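PDB 6RIW: ORF10 from Moritella marina, which probably condenses acyl chains in polyunsaturated fatty acid synthesis, this chain being the ketosynthase-chain length factor didomain of a longer multidomain synthase. Local coordinates for residues A691-R705 against I834-I846. Residues are numbered along the deposited sequence; the frame is centred on the assembly and turned at random.
Sequences AAVDLSGSIENITLR and IGHTFNASGMASI
A bend at chi2 (-61°) lays Arg705 along Phe838, whose ring, with CG beside its backbone N (chi1 -72°), meets it nearly parallel. The guanidinium stacks flat on the ring with centres 4.3 Å apart and planes at 12°, while Arg705 CD sits over the same face, 3.9 Å from the Phe838 ring centroid, as a CH-pi donor. His836 backs the opposite face, ND1 over the ring centre, and Trp739 adds an edge-to-face contact. Asn701 OD1 takes a nearly straight bond from Arg705 NE (3.0 Å), in the guanidinium plane, which with the stack would limit rotation; Asn701 ND2 donates to Ser696 O. Beside the stack, Asp694 OD2 accepts from Asn839 N (2.9 Å) through its anti lone pair, and Asn839 ND2 lies 3.1 Å from Asp694 OD2. A water joins Asn839 ND2 to Arg705 NH2. Ala692 CB packs on Ala840 CB (3.9 Å) and Met843 CB. The end of strand 687-694 and one side of helix 699-706 meet the loop leading into helix 841-854 and its first turn, within the second thiolase-fold unit. The guanidinium rests offset toward Phe838 CD1, and the Asp694 carboxylate takes a backbone N-H, which would probably favour its ionised form.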
# COMPACT_ATOMS: atom_id res chain seq x y z
N ALA A 691 -11.52 -1.77 -7.39
CA ALA A 691 -10.69 -1.66 -8.58
C ALA A 691 -9.38 -2.40 -8.35
O ALA A 691 -8.99 -2.70 -7.21
CB ALA A 691 -10.44 -0.19 -8.95
N ALA A 692 -8.72 -2.73 -9.43
CA ALA A 692 -7.48 -3.48 -9.30
C ALA A 692 -6.58 -3.06 -10.43
O ALA A 692 -7.05 -2.87 -11.55
CB ALA A 692 -7.72 -4.99 -9.37
N VAL A 693 -5.28 -2.95 -10.17
CA VAL A 693 -4.35 -2.58 -11.24
C VAL A 693 -3.00 -3.20 -10.94
O VAL A 693 -2.53 -3.19 -9.80
CB VAL A 693 -4.24 -1.05 -11.41
CG1 VAL A 693 -3.85 -0.36 -10.09
CG2 VAL A 693 -3.25 -0.69 -12.51
N ASP A 694 -2.39 -3.77 -11.97
CA ASP A 694 -0.99 -4.17 -11.90
C ASP A 694 -0.43 -4.03 -13.30
O ASP A 694 -0.82 -4.78 -14.21
CB ASP A 694 -0.82 -5.59 -11.36
CG ASP A 694 0.60 -5.85 -10.85
OD1 ASP A 694 1.51 -5.07 -11.24
OD2 ASP A 694 0.80 -6.80 -10.05
N LEU A 695 0.47 -3.09 -13.49
CA LEU A 695 1.14 -2.99 -14.78
C LEU A 695 2.34 -3.94 -14.76
O LEU A 695 3.51 -3.55 -14.80
CB LEU A 695 1.48 -1.54 -15.09
CG LEU A 695 0.18 -0.70 -15.05
CD1 LEU A 695 0.41 0.74 -15.51
CD2 LEU A 695 -0.93 -1.34 -15.90
N SER A 696 2.01 -5.23 -14.70
CA SER A 696 2.97 -6.31 -14.46
C SER A 696 3.72 -6.76 -15.72
O SER A 696 4.33 -7.83 -15.69
CB SER A 696 2.26 -7.51 -13.82
OG SER A 696 0.94 -7.68 -14.32
N GLY A 697 3.67 -5.98 -16.79
CA GLY A 697 4.56 -6.22 -17.92
C GLY A 697 5.84 -5.43 -17.85
O GLY A 697 6.63 -5.47 -18.80
N SER A 698 6.10 -4.70 -16.77
CA SER A 698 7.35 -3.93 -16.64
C SER A 698 8.56 -4.86 -16.58
O SER A 698 8.47 -6.02 -16.20
CB SER A 698 7.33 -3.08 -15.36
OG SER A 698 7.16 -3.93 -14.23
N ILE A 699 9.74 -4.32 -16.93
CA ILE A 699 10.92 -5.15 -16.80
C ILE A 699 11.17 -5.48 -15.33
O ILE A 699 11.69 -6.56 -15.00
CB ILE A 699 12.15 -4.49 -17.46
CG1 ILE A 699 13.29 -5.52 -17.57
CG2 ILE A 699 12.56 -3.19 -16.70
CD1 ILE A 699 14.51 -5.05 -18.40
N GLU A 700 10.79 -4.58 -14.43
CA GLU A 700 10.98 -4.85 -13.00
C GLU A 700 10.14 -6.03 -12.56
O GLU A 700 10.61 -6.88 -11.79
CB GLU A 700 10.62 -3.62 -12.18
CG GLU A 700 11.58 -2.44 -12.38
CD GLU A 700 11.17 -1.48 -13.50
OE1 GLU A 700 10.36 -1.87 -14.39
OE2 GLU A 700 11.67 -0.34 -13.49
N ASN A 701 8.89 -6.11 -13.02
CA ASN A 701 8.08 -7.25 -12.63
C ASN A 701 8.58 -8.54 -13.26
O ASN A 701 8.55 -9.59 -12.61
CB ASN A 701 6.61 -7.07 -12.95
CG ASN A 701 5.77 -8.19 -12.34
OD1 ASN A 701 5.74 -8.33 -11.11
ND2 ASN A 701 5.14 -9.00 -13.17
N ILE A 702 9.01 -8.51 -14.52
CA ILE A 702 9.53 -9.74 -15.11
C ILE A 702 10.76 -10.22 -14.33
O ILE A 702 10.88 -11.41 -13.99
CB ILE A 702 9.83 -9.55 -16.61
CG1 ILE A 702 8.62 -9.89 -17.49
CG2 ILE A 702 10.91 -10.58 -17.05
CD1 ILE A 702 7.36 -9.12 -17.19
N THR A 703 11.66 -9.29 -14.02
CA THR A 703 12.83 -9.58 -13.17
C THR A 703 12.43 -10.20 -11.84
O THR A 703 12.98 -11.23 -11.42
CB THR A 703 13.59 -8.27 -12.91
OG1 THR A 703 14.06 -7.74 -14.15
CG2 THR A 703 14.79 -8.51 -11.99
N LEU A 704 11.47 -9.59 -11.15
CA LEU A 704 11.03 -10.09 -9.85
C LEU A 704 10.45 -11.50 -9.96
O LEU A 704 10.80 -12.39 -9.18
CB LEU A 704 10.01 -9.12 -9.24
CG LEU A 704 9.32 -9.62 -7.97
CD1 LEU A 704 10.38 -9.92 -6.88
CD2 LEU A 704 8.29 -8.61 -7.46
N ARG A 705 9.49 -11.70 -10.87
CA ARG A 705 8.76 -12.96 -10.86
C ARG A 705 9.61 -14.10 -11.37
O ARG A 705 9.38 -15.24 -10.97
CB ARG A 705 7.46 -12.84 -11.67
CG ARG A 705 6.58 -11.66 -11.19
CD ARG A 705 6.15 -11.81 -9.73
NE ARG A 705 5.39 -10.62 -9.28
CZ ARG A 705 4.78 -10.52 -8.11
NH1 ARG A 705 4.79 -11.52 -7.23
NH2 ARG A 705 4.14 -9.38 -7.81
N ILE A 834 -5.22 -13.69 -21.02
CA ILE A 834 -4.64 -12.36 -20.81
C ILE A 834 -3.43 -12.42 -19.87
O ILE A 834 -2.96 -11.38 -19.41
CB ILE A 834 -5.69 -11.36 -20.30
CG1 ILE A 834 -6.55 -11.92 -19.16
CG2 ILE A 834 -6.68 -10.98 -21.43
CD1 ILE A 834 -5.95 -11.79 -17.80
N GLY A 835 -2.91 -13.62 -19.61
CA GLY A 835 -1.68 -13.73 -18.83
C GLY A 835 -1.89 -13.50 -17.32
O GLY A 835 -3.01 -13.35 -16.84
N HIS A 836 -0.78 -13.51 -16.58
CA HIS A 836 -0.80 -13.43 -15.12
C HIS A 836 -0.68 -11.97 -14.72
O HIS A 836 0.38 -11.37 -14.91
CB HIS A 836 0.35 -14.24 -14.53
CG HIS A 836 0.20 -14.56 -13.07
ND1 HIS A 836 -0.43 -13.71 -12.19
CD2 HIS A 836 0.56 -15.65 -12.36
CE1 HIS A 836 -0.44 -14.26 -10.98
NE2 HIS A 836 0.16 -15.44 -11.05
N THR A 837 -1.74 -11.38 -14.16
CA THR A 837 -1.70 -9.96 -13.81
C THR A 837 -1.47 -9.73 -12.32
O THR A 837 -1.77 -8.65 -11.81
CB THR A 837 -2.98 -9.25 -14.31
OG1 THR A 837 -4.14 -9.82 -13.67
CG2 THR A 837 -3.13 -9.43 -15.84
N PHE A 838 -0.96 -10.75 -11.62
CA PHE A 838 -0.44 -10.66 -10.26
C PHE A 838 -1.37 -9.93 -9.29
O PHE A 838 -2.39 -10.50 -8.87
CB PHE A 838 0.99 -10.08 -10.34
CG PHE A 838 1.93 -11.11 -10.91
CD1 PHE A 838 2.30 -12.20 -10.11
CD2 PHE A 838 2.28 -11.11 -12.26
CE1 PHE A 838 3.10 -13.23 -10.64
CE2 PHE A 838 3.07 -12.15 -12.81
CZ PHE A 838 3.47 -13.19 -12.00
N ASN A 839 -1.07 -8.69 -8.90
CA ASN A 839 -1.94 -8.08 -7.88
C ASN A 839 -3.36 -7.81 -8.39
O ASN A 839 -4.27 -7.63 -7.57
CB ASN A 839 -1.31 -6.80 -7.35
CG ASN A 839 -0.03 -7.09 -6.60
OD1 ASN A 839 -0.03 -7.89 -5.68
ND2 ASN A 839 1.08 -6.46 -7.00
N ALA A 840 -3.57 -7.78 -9.69
CA ALA A 840 -4.92 -7.65 -10.23
C ALA A 840 -5.52 -9.00 -10.65
O ALA A 840 -6.62 -9.01 -11.22
CB ALA A 840 -4.89 -6.68 -11.43
N SER A 841 -4.83 -10.12 -10.43
CA SER A 841 -5.27 -11.38 -11.04
C SER A 841 -6.63 -11.83 -10.53
O SER A 841 -7.38 -12.48 -11.27
CB SER A 841 -4.25 -12.50 -10.78
OG SER A 841 -3.96 -12.62 -9.40
N GLY A 842 -6.97 -11.54 -9.28
CA GLY A 842 -8.31 -11.90 -8.80
C GLY A 842 -9.42 -11.19 -9.55
O GLY A 842 -10.51 -11.76 -9.73
N MET A 843 -9.17 -9.96 -10.01
CA MET A 843 -10.19 -9.24 -10.76
C MET A 843 -10.42 -9.85 -12.14
O MET A 843 -11.56 -9.98 -12.59
CB MET A 843 -9.82 -7.76 -10.87
CG MET A 843 -10.96 -6.84 -11.32
SD MET A 843 -12.38 -6.90 -10.22
CE MET A 843 -11.71 -6.01 -8.79
N ALA A 844 -9.34 -10.23 -12.84
CA ALA A 844 -9.51 -10.92 -14.12
C ALA A 844 -10.37 -12.17 -13.98
O ALA A 844 -11.26 -12.41 -14.82
CB ALA A 844 -8.14 -11.30 -14.71
N SER A 845 -10.13 -12.98 -12.95
CA SER A 845 -10.91 -14.20 -12.76
C SER A 845 -12.37 -13.90 -12.45
O SER A 845 -13.27 -14.59 -12.94
CB SER A 845 -10.32 -15.04 -11.63
OG SER A 845 -8.99 -15.39 -11.90
N ILE A 846 -12.61 -12.93 -11.56
CA ILE A 846 -13.99 -12.60 -11.20
C ILE A 846 -14.74 -12.08 -12.41
O ILE A 846 -15.90 -12.47 -12.66
CB ILE A 846 -14.00 -11.58 -10.04
CG1 ILE A 846 -13.66 -12.28 -8.72
CG2 ILE A 846 -15.38 -10.88 -9.95
CD1 ILE A 846 -13.47 -11.32 -7.51
O HOH W 1 -0.15 -3.60 -8.53
O HOH W 2 3.41 -8.00 -5.41